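Local coordinates for DNA polymerase III, gamma subunit-related protein (Thermotoga maritima, PDB 2GNO) that probably binds DNA, and is related to the gamma and delta subunits of the bacterial DNA polymerase III clamp loader, at residues E26-P31 and L162-K167; D90-T95 and L117-W122; L243-L248 and D271-V276. All coordinates share one frame; numbering follows the deposited sequence.

Interaction 1. Residues E26-P31 and L162-K167; sequences EDLSYP and LERDFK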
loop_
_atom_site.group_PDB
_atom_site.type_symbol
_atom_site.label_atom_id
_atom_site.label_comp_id
_atom_site.label_asym_id
_atom_site.label_seq_id
_atom_site.Cartn_x
_atom_site.Cartn_y
_atom_site.Cartn_z
ATOM N N GLU A 26 -8.559 -7.080 -3.437
ATOM C CA GLU A 26 -8.909 -6.290 -2.257
ATOM C C GLU A 26 -7.727 -6.036 -1.310
ATOM O O GLU A 26 -7.763 -5.061 -0.561
ATOM C CB GLU A 26 -10.073 -6.940 -1.481
ATOM N N ASP A 27 -6.695 -6.890 -1.329
ATOM C CA ASP A 27 -5.523 -6.715 -0.448
ATOM C C ASP A 27 -4.838 -5.395 -0.772
ATOM O O ASP A 27 -4.915 -4.930 -1.911
ATOM C CB ASP A 27 -4.571 -7.922 -0.556
ATOM C CG ASP A 27 -3.412 -7.873 0.453
ATOM O OD1 ASP A 27 -2.437 -7.131 0.243
ATOM O OD2 ASP A 27 -3.420 -8.653 1.423
ATOM N N LEU A 28 -4.206 -4.774 0.220
ATOM C CA LEU A 28 -3.533 -3.471 0.006
ATOM C C LEU A 28 -2.310 -3.508 -0.905
ATOM O O LEU A 28 -2.049 -2.535 -1.622
ATOM C CB LEU A 28 -3.087 -2.849 1.335
ATOM C CG LEU A 28 -4.140 -2.483 2.385
ATOM C CD1 LEU A 28 -3.464 -1.945 3.640
ATOM C CD2 LEU A 28 -5.127 -1.477 1.860
ATOM N N SER A 29 -1.564 -4.614 -0.855
ATOM C CA SER A 29 -0.343 -4.785 -1.652
ATOM C C SER A 29 -0.253 -6.016 -2.551
ATOM O O SER A 29 0.619 -6.024 -3.403
ATOM C CB SER A 29 0.868 -4.764 -0.709
ATOM O OG SER A 29 0.759 -5.777 0.256
ATOM N N TYR A 30 -1.122 -7.027 -2.404
ATOM C CA TYR A 30 -1.023 -8.230 -3.239
ATOM C C TYR A 30 -1.108 -7.940 -4.752
ATOM O O TYR A 30 -0.304 -8.489 -5.460
ATOM C CB TYR A 30 -1.968 -9.337 -2.779
ATOM C CG TYR A 30 -1.720 -10.716 -3.337
ATOM C CD1 TYR A 30 -0.523 -11.388 -3.081
ATOM C CD2 TYR A 30 -2.729 -11.411 -3.986
ATOM C CE1 TYR A 30 -0.313 -12.696 -3.533
ATOM C CE2 TYR A 30 -2.544 -12.713 -4.414
ATOM C CZ TYR A 30 -1.338 -13.348 -4.194
ATOM O OH TYR A 30 -1.188 -14.629 -4.649
ATOM N N PRO A 31 -2.065 -7.089 -5.231
ATOM C CA PRO A 31 -2.085 -6.752 -6.675
ATOM C C PRO A 31 -0.751 -6.191 -7.179
ATOM O O PRO A 31 -0.317 -6.579 -8.265
ATOM C CB PRO A 31 -3.213 -5.731 -6.802
ATOM C CG PRO A 31 -4.145 -6.093 -5.631
ATOM C CD PRO A 31 -3.223 -6.502 -4.525
ATOM N N LEU A 162 -1.354 -7.129 9.045
ATOM C CA LEU A 162 -0.747 -8.184 8.239
ATOM C C LEU A 162 -1.731 -8.969 7.393
ATOM O O LEU A 162 -1.403 -9.360 6.283
ATOM C CB LEU A 162 0.112 -9.126 9.084
ATOM C CG LEU A 162 1.166 -8.522 10.013
ATOM C CD1 LEU A 162 2.069 -9.631 10.542
ATOM C CD2 LEU A 162 1.984 -7.466 9.356
ATOM N N GLU A 163 -2.935 -9.175 7.904
ATOM C CA GLU A 163 -3.975 -9.890 7.180
ATOM C C GLU A 163 -4.482 -9.121 5.939
ATOM O O GLU A 163 -5.081 -9.737 5.060
ATOM C CB GLU A 163 -5.135 -10.229 8.134
ATOM C CG GLU A 163 -6.188 -11.186 7.542
ATOM C CD GLU A 163 -7.246 -11.634 8.534
ATOM O OE1 GLU A 163 -7.175 -11.250 9.722
ATOM O OE2 GLU A 163 -8.164 -12.372 8.109
ATOM N N ARG A 164 -4.245 -7.799 5.863
ATOM C CA ARG A 164 -4.688 -6.996 4.717
ATOM C C ARG A 164 -3.559 -6.323 3.881
ATOM O O ARG A 164 -3.864 -5.741 2.852
ATOM C CB ARG A 164 -5.784 -6.005 5.168
ATOM C CG ARG A 164 -5.367 -4.900 6.141
ATOM C CD ARG A 164 -6.609 -4.168 6.678
ATOM N NE ARG A 164 -6.282 -3.006 7.515
ATOM C CZ ARG A 164 -6.172 -1.731 7.107
ATOM N NH1 ARG A 164 -6.369 -1.362 5.832
ATOM N NH2 ARG A 164 -5.865 -0.787 8.002
ATOM N N ASP A 165 -2.291 -6.448 4.300
ATOM C CA ASP A 165 -1.115 -5.902 3.611
ATOM C C ASP A 165 -0.096 -7.064 3.375
ATOM O O ASP A 165 0.793 -7.299 4.196
ATOM C CB ASP A 165 -0.512 -4.766 4.451
ATOM C CG ASP A 165 0.676 -4.093 3.800
ATOM O OD1 ASP A 165 1.026 -4.414 2.645
ATOM O OD2 ASP A 165 1.284 -3.217 4.460
ATOM N N PHE A 166 -0.229 -7.762 2.241
ATOM C CA PHE A 166 0.647 -8.908 1.900
ATOM C C PHE A 166 2.138 -8.676 2.055
ATOM O O PHE A 166 2.843 -9.505 2.622
ATOM C CB PHE A 166 0.344 -9.409 0.475
ATOM C CG PHE A 166 1.319 -10.443 -0.030
ATOM C CD1 PHE A 166 1.173 -11.783 0.305
ATOM C CD2 PHE A 166 2.390 -10.071 -0.838
ATOM C CE1 PHE A 166 2.076 -12.735 -0.165
ATOM C CE2 PHE A 166 3.301 -11.023 -1.297
ATOM C CZ PHE A 166 3.141 -12.346 -0.962
ATOM N N LYS A 167 2.619 -7.542 1.565
ATOM C CA LYS A 167 4.053 -7.237 1.606
ATOM C C LYS A 167 4.588 -7.094 3.008
ATOM O O LYS A 167 5.704 -7.513 3.285
ATOM C CB LYS A 167 4.373 -5.947 0.819
ATOM C CG LYS A 167 5.877 -5.752 0.590
ATOM C CD LYS A 167 6.220 -4.494 -0.164
ATOM C CE LYS A 167 7.728 -4.427 -0.419
ATOM N NZ LYS A 167 8.098 -3.225 -1.196
HETATM O O HOH W 1 -1.924 -10.402 3.628
HETATM O O HOH W 2 -5.612 -10.163 1.778
#
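Leu-28 and Asp-165 face each other with CA atoms 5.0 Å apart, and the two turns are joined there by a nearly straight backbone bond in which Leu-28 N donates to Arg-164 O over 2.8 Å. Asp-27 and Ser-29 supply the polar side chains of segment 26-31. The Asp-27 carboxylate serves both turns through one oxygen. Its OD1 accepts Phe-166 N at 3.0 Å on its syn lone pair, with an N-H...O angle of 175°, and also the Ser-29 amide, as in an Asx turn, and the Tyr-30 amide, which meets it from above the carboxylate plane. Three N-H groups thus grip a single oxygen and fix the rotation of the carboxylate. The other oxygen, OD2, takes two waters, one of which bridges to Leu-162 O. Ser-29 holds its hydroxyl between its backbone N and carbonyl carbon (chi1 58°), where OG accepts Lys-167 N at 2.9 Å and donates to Asp-165 OD1 at 2.8 Å. The loop between strand 19-24 and helix 30-43, by its position after the first strand, corresponds to the place of the P-loop in AAA+ proteins, and helix 166-189 belongs to the lid region; the first two amides of that helix are met by side chains of this loop. The partial positive charge expected at this helix start would suit the Asp-27 carboxylate. Asp-165, at the N-cap position, hydrogen-bonds through OD2 to Thr-168 OG1. Tyr-30 presents an edge to the face of Phe-166 in a T-shaped pair, planes 62° apart and centroids separated by 5.0 Å, with Tyr-30 CD1 lying above the Phe-166 ring, displaced toward its rim. The Phe-144 ring also meets Phe-166. Leu-28 CD1 approaches the poorly ordered Arg-164 at NH1, 3.7 Å away.

Interaction 2. Residues D90-T95 and L117-W122; sequences DCERMT and LNTRRW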
loop_
_atom_site.group_PDB
_atom_site.type_symbol
_atom_site.label_atom_id
_atom_site.label_comp_id
_atom_site.label_asym_id
_atom_site.label_seq_id
_atom_site.Cartn_x
_atom_site.Cartn_y
_atom_site.Cartn_z
ATOM N N ASP A 90 -1.753 0.919 -9.154
ATOM C CA ASP A 90 -2.924 1.752 -8.810
ATOM C C ASP A 90 -3.340 2.666 -9.974
ATOM O O ASP A 90 -3.464 3.887 -9.824
ATOM C CB ASP A 90 -2.617 2.494 -7.504
ATOM C CG ASP A 90 -2.537 1.547 -6.307
ATOM O OD1 ASP A 90 -3.436 0.688 -6.160
ATOM O OD2 ASP A 90 -1.623 1.690 -5.475
ATOM N N CYS A 91 -3.642 2.019 -11.104
ATOM C CA CYS A 91 -3.968 2.681 -12.373
ATOM C C CYS A 91 -5.226 3.549 -12.476
ATOM O O CYS A 91 -5.371 4.299 -13.463
ATOM C CB CYS A 91 -3.945 1.676 -13.517
ATOM S SG CYS A 91 -5.211 0.487 -13.287
ATOM N N GLU A 92 -6.110 3.475 -11.476
ATOM C CA GLU A 92 -7.309 4.332 -11.422
ATOM C C GLU A 92 -6.897 5.798 -11.277
ATOM O O GLU A 92 -7.705 6.706 -11.533
ATOM C CB GLU A 92 -8.274 3.954 -10.286
ATOM C CG GLU A 92 -7.835 4.198 -8.806
ATOM C CD GLU A 92 -6.765 3.282 -8.257
ATOM O OE1 GLU A 92 -6.276 2.379 -8.978
ATOM O OE2 GLU A 92 -6.422 3.468 -7.069
ATOM N N ARG A 93 -5.659 6.018 -10.822
ATOM C CA ARG A 93 -5.076 7.341 -10.704
ATOM C C ARG A 93 -4.856 8.033 -12.065
ATOM O O ARG A 93 -4.520 9.223 -12.088
ATOM C CB ARG A 93 -3.763 7.281 -9.933
ATOM C CG ARG A 93 -3.896 6.915 -8.452
ATOM C CD ARG A 93 -2.527 6.998 -7.780
ATOM N NE ARG A 93 -1.610 5.996 -8.339
ATOM C CZ ARG A 93 -0.296 5.926 -8.125
ATOM N NH1 ARG A 93 0.349 6.790 -7.370
ATOM N NH2 ARG A 93 0.394 4.954 -8.688
HETATM N N MSE A 94 -4.988 7.307 -13.184
HETATM C CA MSE A 94 -4.837 7.908 -14.485
HETATM C C MSE A 94 -5.831 9.033 -14.716
HETATM O O MSE A 94 -6.988 8.930 -14.329
HETATM C CB MSE A 94 -4.990 6.894 -15.620
HETATM C CG MSE A 94 -3.829 5.930 -15.770
HETATM SE SE MSE A 94 -4.139 4.761 -17.272
HETATM C CE MSE A 94 -2.621 3.590 -17.034
ATOM N N THR A 95 -5.355 10.104 -15.345
ATOM C CA THR A 95 -6.179 11.249 -15.678
ATOM C C THR A 95 -6.905 10.891 -16.960
ATOM O O THR A 95 -6.573 9.890 -17.599
ATOM C CB THR A 95 -5.327 12.513 -15.968
ATOM O OG1 THR A 95 -4.471 12.282 -17.101
ATOM C CG2 THR A 95 -4.483 12.903 -14.762
ATOM N N LEU A 117 -1.312 -3.531 -15.501
ATOM C CA LEU A 117 -1.900 -2.491 -14.715
ATOM C C LEU A 117 -2.412 -3.168 -13.455
ATOM O O LEU A 117 -2.671 -4.379 -13.464
ATOM C CB LEU A 117 -3.106 -1.905 -15.449
ATOM C CG LEU A 117 -2.949 -1.364 -16.871
ATOM C CD1 LEU A 117 -4.262 -0.766 -17.348
ATOM C CD2 LEU A 117 -1.918 -0.339 -16.926
ATOM N N ASN A 118 -2.517 -2.428 -12.360
ATOM C CA ASN A 118 -3.105 -2.987 -11.138
ATOM C C ASN A 118 -3.930 -1.943 -10.401
ATOM O O ASN A 118 -3.665 -0.733 -10.464
ATOM C CB ASN A 118 -2.109 -3.749 -10.237
ATOM C CG ASN A 118 -1.031 -2.869 -9.655
ATOM O OD1 ASN A 118 -1.300 -2.024 -8.829
ATOM N ND2 ASN A 118 0.224 -3.140 -10.016
ATOM N N THR A 119 -4.954 -2.431 -9.723
ATOM C CA THR A 119 -5.882 -1.581 -8.982
ATOM C C THR A 119 -6.725 -2.463 -8.089
ATOM O O THR A 119 -6.772 -3.677 -8.258
ATOM C CB THR A 119 -6.858 -0.816 -9.921
ATOM O OG1 THR A 119 -7.631 0.131 -9.177
ATOM C CG2 THR A 119 -7.828 -1.775 -10.657
ATOM N N ARG A 120 -7.392 -1.838 -7.144
ATOM C CA ARG A 120 -8.284 -2.528 -6.209
ATOM C C ARG A 120 -9.748 -2.100 -6.451
ATOM O O ARG A 120 -10.648 -2.574 -5.769
ATOM C CB ARG A 120 -7.874 -2.105 -4.800
ATOM C CG ARG A 120 -6.389 -2.379 -4.423
ATOM C CD ARG A 120 -6.047 -1.675 -3.136
ATOM N NE ARG A 120 -6.982 -2.067 -2.074
ATOM C CZ ARG A 120 -7.191 -1.407 -0.927
ATOM N NH1 ARG A 120 -6.562 -0.259 -0.641
ATOM N NH2 ARG A 120 -8.081 -1.887 -0.057
ATOM N N ARG A 121 -9.960 -1.267 -7.483
ATOM C CA ARG A 121 -11.218 -0.645 -7.803
ATOM C C ARG A 121 -11.558 -0.782 -9.308
ATOM O O ARG A 121 -11.473 0.193 -10.043
ATOM C CB ARG A 121 -11.010 0.840 -7.420
ATOM C CG ARG A 121 -10.166 1.034 -6.122
ATOM C CD ARG A 121 -9.942 2.456 -5.676
ATOM N NE ARG A 121 -9.025 2.489 -4.525
ATOM C CZ ARG A 121 -8.577 3.591 -3.915
ATOM N NH1 ARG A 121 -8.934 4.813 -4.328
ATOM N NH2 ARG A 121 -7.748 3.475 -2.877
ATOM N N TRP A 122 -11.955 -1.973 -9.769
ATOM C CA TRP A 122 -12.291 -2.199 -11.208
ATOM C C TRP A 122 -13.259 -1.170 -11.850
ATOM O O TRP A 122 -13.032 -0.695 -12.977
ATOM C CB TRP A 122 -12.806 -3.633 -11.422
ATOM C CG TRP A 122 -13.480 -3.911 -12.764
ATOM C CD1 TRP A 122 -14.808 -3.983 -12.990
ATOM C CD2 TRP A 122 -12.854 -4.166 -14.026
ATOM N NE1 TRP A 122 -15.068 -4.273 -14.307
ATOM C CE2 TRP A 122 -13.878 -4.384 -14.970
ATOM C CE3 TRP A 122 -11.534 -4.233 -14.446
ATOM C CZ2 TRP A 122 -13.615 -4.663 -16.320
ATOM C CZ3 TRP A 122 -11.260 -4.502 -15.792
ATOM C CH2 TRP A 122 -12.303 -4.713 -16.714
HETATM O O HOH W 3 -6.452 0.505 -6.649
HETATM O O HOH W 4 -3.114 -2.140 -6.675
#
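Asp-90 and Cys-91 meet Asn-118 where two neighbouring strands of the parallel P-loop NTPase sheet, 84-88 and 113-119, run out at their C-terminal ends. In AAA+ ATPases the matching places carry the Walker B acidic residues and the sensor 1 residue, so the contact illustrates how that corner of the fold is built, although no nucleotide is bound here. Asn-118 meets two successive amides: its backbone O accepts Cys-91 N at 2.8 Å, while its side-chain OD1 takes Asp-90 N, the donor standing above the plane of the carboxamide carbonyl. ND2 of the same group is held by His-89 ND1 and Ser-35 OG, which helps to set the flip of the amide. A water donating to both Asp-90 OD1 and Asn-118 OD1 closes a second link, and another water joins Asp-90 OD1 to Arg-120 N.

Glu-92 reaches across from the 3-10 turn. Its chain bends at chi2 (-72°), which swings CD toward the strand end, and OE1 receives the Thr-119 hydroxyl at 2.6 Å from above the carboxylate plane. Thr-119 OG1 in turn accepts Arg-121 N in an ST turn, so the hydroxyl both accepts from the Arg-121 amide and donates to Glu-92. Glu-92 OE2 lies 3.8 Å from Arg-121 NE over a face of the guanidinium, a long salt bridge resting on charge alone. On the apolar flank Cys-91 SG packs on Leu-117 CB, and the selenomethionine at Met-94 crosses Leu-117 at about a right angle, CE lying 4.0 Å from CD2.

Interaction 3. Residues L243-L248 and D271-V276; sequences LLIQRL and DSILRV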
loop_
_atom_site.group_PDB
_atom_site.type_symbol
_atom_site.label_atom_id
_atom_site.label_comp_id
_atom_site.label_asym_id
_atom_site.label_seq_id
_atom_site.Cartn_x
_atom_site.Cartn_y
_atom_site.Cartn_z
ATOM N N LEU A 243 -0.597 12.769 6.405
ATOM C CA LEU A 243 -0.238 11.361 6.215
ATOM C C LEU A 243 -0.227 10.605 7.540
ATOM O O LEU A 243 -0.726 9.496 7.599
ATOM C CB LEU A 243 1.148 11.208 5.550
ATOM C CG LEU A 243 1.737 9.793 5.352
ATOM C CD1 LEU A 243 0.792 8.814 4.640
ATOM C CD2 LEU A 243 3.068 9.890 4.604
ATOM N N LEU A 244 0.364 11.192 8.584
ATOM C CA LEU A 244 0.400 10.549 9.903
ATOM C C LEU A 244 -1.029 10.407 10.425
ATOM O O LEU A 244 -1.379 9.366 10.951
ATOM C CB LEU A 244 1.284 11.335 10.870
ATOM C CG LEU A 244 1.562 10.770 12.271
ATOM C CD1 LEU A 244 2.174 9.375 12.261
ATOM C CD2 LEU A 244 2.450 11.718 13.032
ATOM N N ILE A 245 -1.848 11.441 10.271
ATOM C CA ILE A 245 -3.263 11.379 10.704
ATOM C C ILE A 245 -3.969 10.193 10.070
ATOM O O ILE A 245 -4.595 9.406 10.766
ATOM C CB ILE A 245 -4.019 12.684 10.384
ATOM C CG1 ILE A 245 -3.556 13.777 11.344
ATOM C CG2 ILE A 245 -5.565 12.501 10.526
ATOM C CD1 ILE A 245 -4.026 15.156 10.975
ATOM N N GLN A 246 -3.838 10.073 8.757
ATOM C CA GLN A 246 -4.452 8.966 8.015
ATOM C C GLN A 246 -3.986 7.609 8.531
ATOM O O GLN A 246 -4.802 6.754 8.838
ATOM C CB GLN A 246 -4.187 9.106 6.501
ATOM C CG GLN A 246 -4.854 10.316 5.852
ATOM C CD GLN A 246 -6.371 10.272 5.942
ATOM O OE1 GLN A 246 -6.959 9.206 6.126
ATOM N NE2 GLN A 246 -7.012 11.427 5.798
ATOM N N ARG A 247 -2.683 7.444 8.679
ATOM C CA ARG A 247 -2.146 6.182 9.166
ATOM C C ARG A 247 -2.576 5.850 10.567
ATOM O O ARG A 247 -2.943 4.715 10.825
ATOM C CB ARG A 247 -0.636 6.172 9.141
ATOM C CG ARG A 247 -0.122 6.265 7.787
ATOM C CD ARG A 247 1.346 6.224 7.756
ATOM N NE ARG A 247 1.831 4.913 8.149
ATOM C CZ ARG A 247 3.071 4.487 7.949
ATOM N NH1 ARG A 247 3.975 5.240 7.335
ATOM N NH2 ARG A 247 3.386 3.270 8.328
ATOM N N LEU A 248 -2.523 6.830 11.472
ATOM C CA LEU A 248 -2.922 6.583 12.849
ATOM C C LEU A 248 -4.425 6.292 12.945
ATOM O O LEU A 248 -4.820 5.399 13.690
ATOM C CB LEU A 248 -2.517 7.745 13.763
ATOM C CG LEU A 248 -1.015 8.023 13.915
ATOM C CD1 LEU A 248 -0.814 9.113 14.948
ATOM C CD2 LEU A 248 -0.238 6.785 14.326
ATOM N N ASP A 271 -13.988 7.336 10.905
ATOM C CA ASP A 271 -14.345 6.986 9.507
ATOM C C ASP A 271 -14.360 8.214 8.603
ATOM O O ASP A 271 -13.932 8.137 7.450
ATOM C CB ASP A 271 -15.731 6.304 9.373
ATOM C CG ASP A 271 -15.745 4.828 9.773
ATOM O OD1 ASP A 271 -14.681 4.188 9.926
ATOM O OD2 ASP A 271 -16.865 4.284 9.890
ATOM N N SER A 272 -14.886 9.321 9.120
ATOM C CA SER A 272 -14.962 10.585 8.381
ATOM C C SER A 272 -13.606 11.167 8.004
ATOM O O SER A 272 -13.463 11.675 6.893
ATOM C CB SER A 272 -15.759 11.632 9.168
ATOM O OG SER A 272 -17.109 11.226 9.296
ATOM N N ILE A 273 -12.627 11.068 8.909
ATOM C CA ILE A 273 -11.259 11.598 8.695
ATOM C C ILE A 273 -10.613 11.045 7.434
ATOM O O ILE A 273 -9.919 11.766 6.724
ATOM C CB ILE A 273 -10.282 11.268 9.888
ATOM C CG1 ILE A 273 -10.783 11.822 11.233
ATOM C CG2 ILE A 273 -8.836 11.774 9.614
ATOM C CD1 ILE A 273 -11.123 13.247 11.255
ATOM N N LEU A 274 -10.844 9.758 7.186
ATOM C CA LEU A 274 -10.304 9.052 6.032
ATOM C C LEU A 274 -10.757 9.615 4.681
ATOM O O LEU A 274 -10.010 9.542 3.709
ATOM C CB LEU A 274 -10.657 7.558 6.118
ATOM C CG LEU A 274 -10.120 6.757 7.321
ATOM C CD1 LEU A 274 -10.646 5.332 7.323
ATOM C CD2 LEU A 274 -8.595 6.750 7.379
ATOM N N ARG A 275 -11.954 10.202 4.650
ATOM C CA ARG A 275 -12.543 10.769 3.449
ATOM C C ARG A 275 -12.327 12.279 3.294
ATOM O O ARG A 275 -12.756 12.837 2.287
ATOM C CB ARG A 275 -14.048 10.460 3.463
ATOM C CG ARG A 275 -14.378 8.970 3.631
ATOM C CD ARG A 275 -15.862 8.722 3.780
ATOM N NE ARG A 275 -16.132 7.320 4.085
ATOM N N VAL A 276 -11.676 12.943 4.256
ATOM C CA VAL A 276 -11.446 14.404 4.189
ATOM C C VAL A 276 -10.163 14.705 3.439
ATOM O O VAL A 276 -9.160 14.041 3.666
ATOM C CB VAL A 276 -11.344 15.051 5.606
ATOM C CG1 VAL A 276 -11.095 16.583 5.506
ATOM C CG2 VAL A 276 -12.597 14.768 6.403
#
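Gln-246 sets CG anti to its carbonyl carbon (chi1 -66°) and then bends at chi2 (-62°), which carries CD toward Ile-273 and Leu-274. Its NE2 donates to Ile-273 O over 3.1 Å with an N-H...O angle of 156°. The amide nitrogen stands above the plane of that carbonyl, and Val-276 N reaches the same oxygen from the opposite face, so this carbonyl is shared between a backbone amide further along its own segment and a side chain of the neighbouring helix. The other half of the carboxamide rests on Leu-274: OE1 lies 3.2 Å from the branch tip CD2 and 3.3 Å from CA, close approaches of a polar oxygen to carbon.

Beside this polar link, Ile-245 and Ile-273 cross at about a right angle, touching by their CG2 methyls alone. At 3.5 Å that contact is tighter than usual, and both isoleucines also touch Thr-286 of helix 283-298, so a third helix covers the junction. Leu-274 continues the packing further along helix 239-254, against Arg-250 and Leu-253. Sparse and mixed in chemistry, the contact is one helix-to-helix joint of the all-helical C-terminal domain, which in related clamp-loader subunits forms the collar that follows the AAA+ module.

In the fold
Interaction 2 lies at the C-terminal ends of strands in the P-loop NTPase sheet and ties the loop after strand 84-88 to the end of strand 113-119; interaction 1 joins the loop before helix 30-43 to the start of helix 166-189, and so links the sheet region to the lid helix; interaction 3 joins two helices of the C-terminal domain. The first two touch, through a weak hydrogen bond from Arg-120 NH2 to Glu-26 O, and interaction 2 is nested in the loop closed by interaction 1. Interaction 3 stands apart. All are partly buried, yet interactions 1 and 2 rely on acidic side chains, hydroxyls and water, whereas interaction 3 has one hydrogen bond from a side-chain carboxamide beside aliphatic packing.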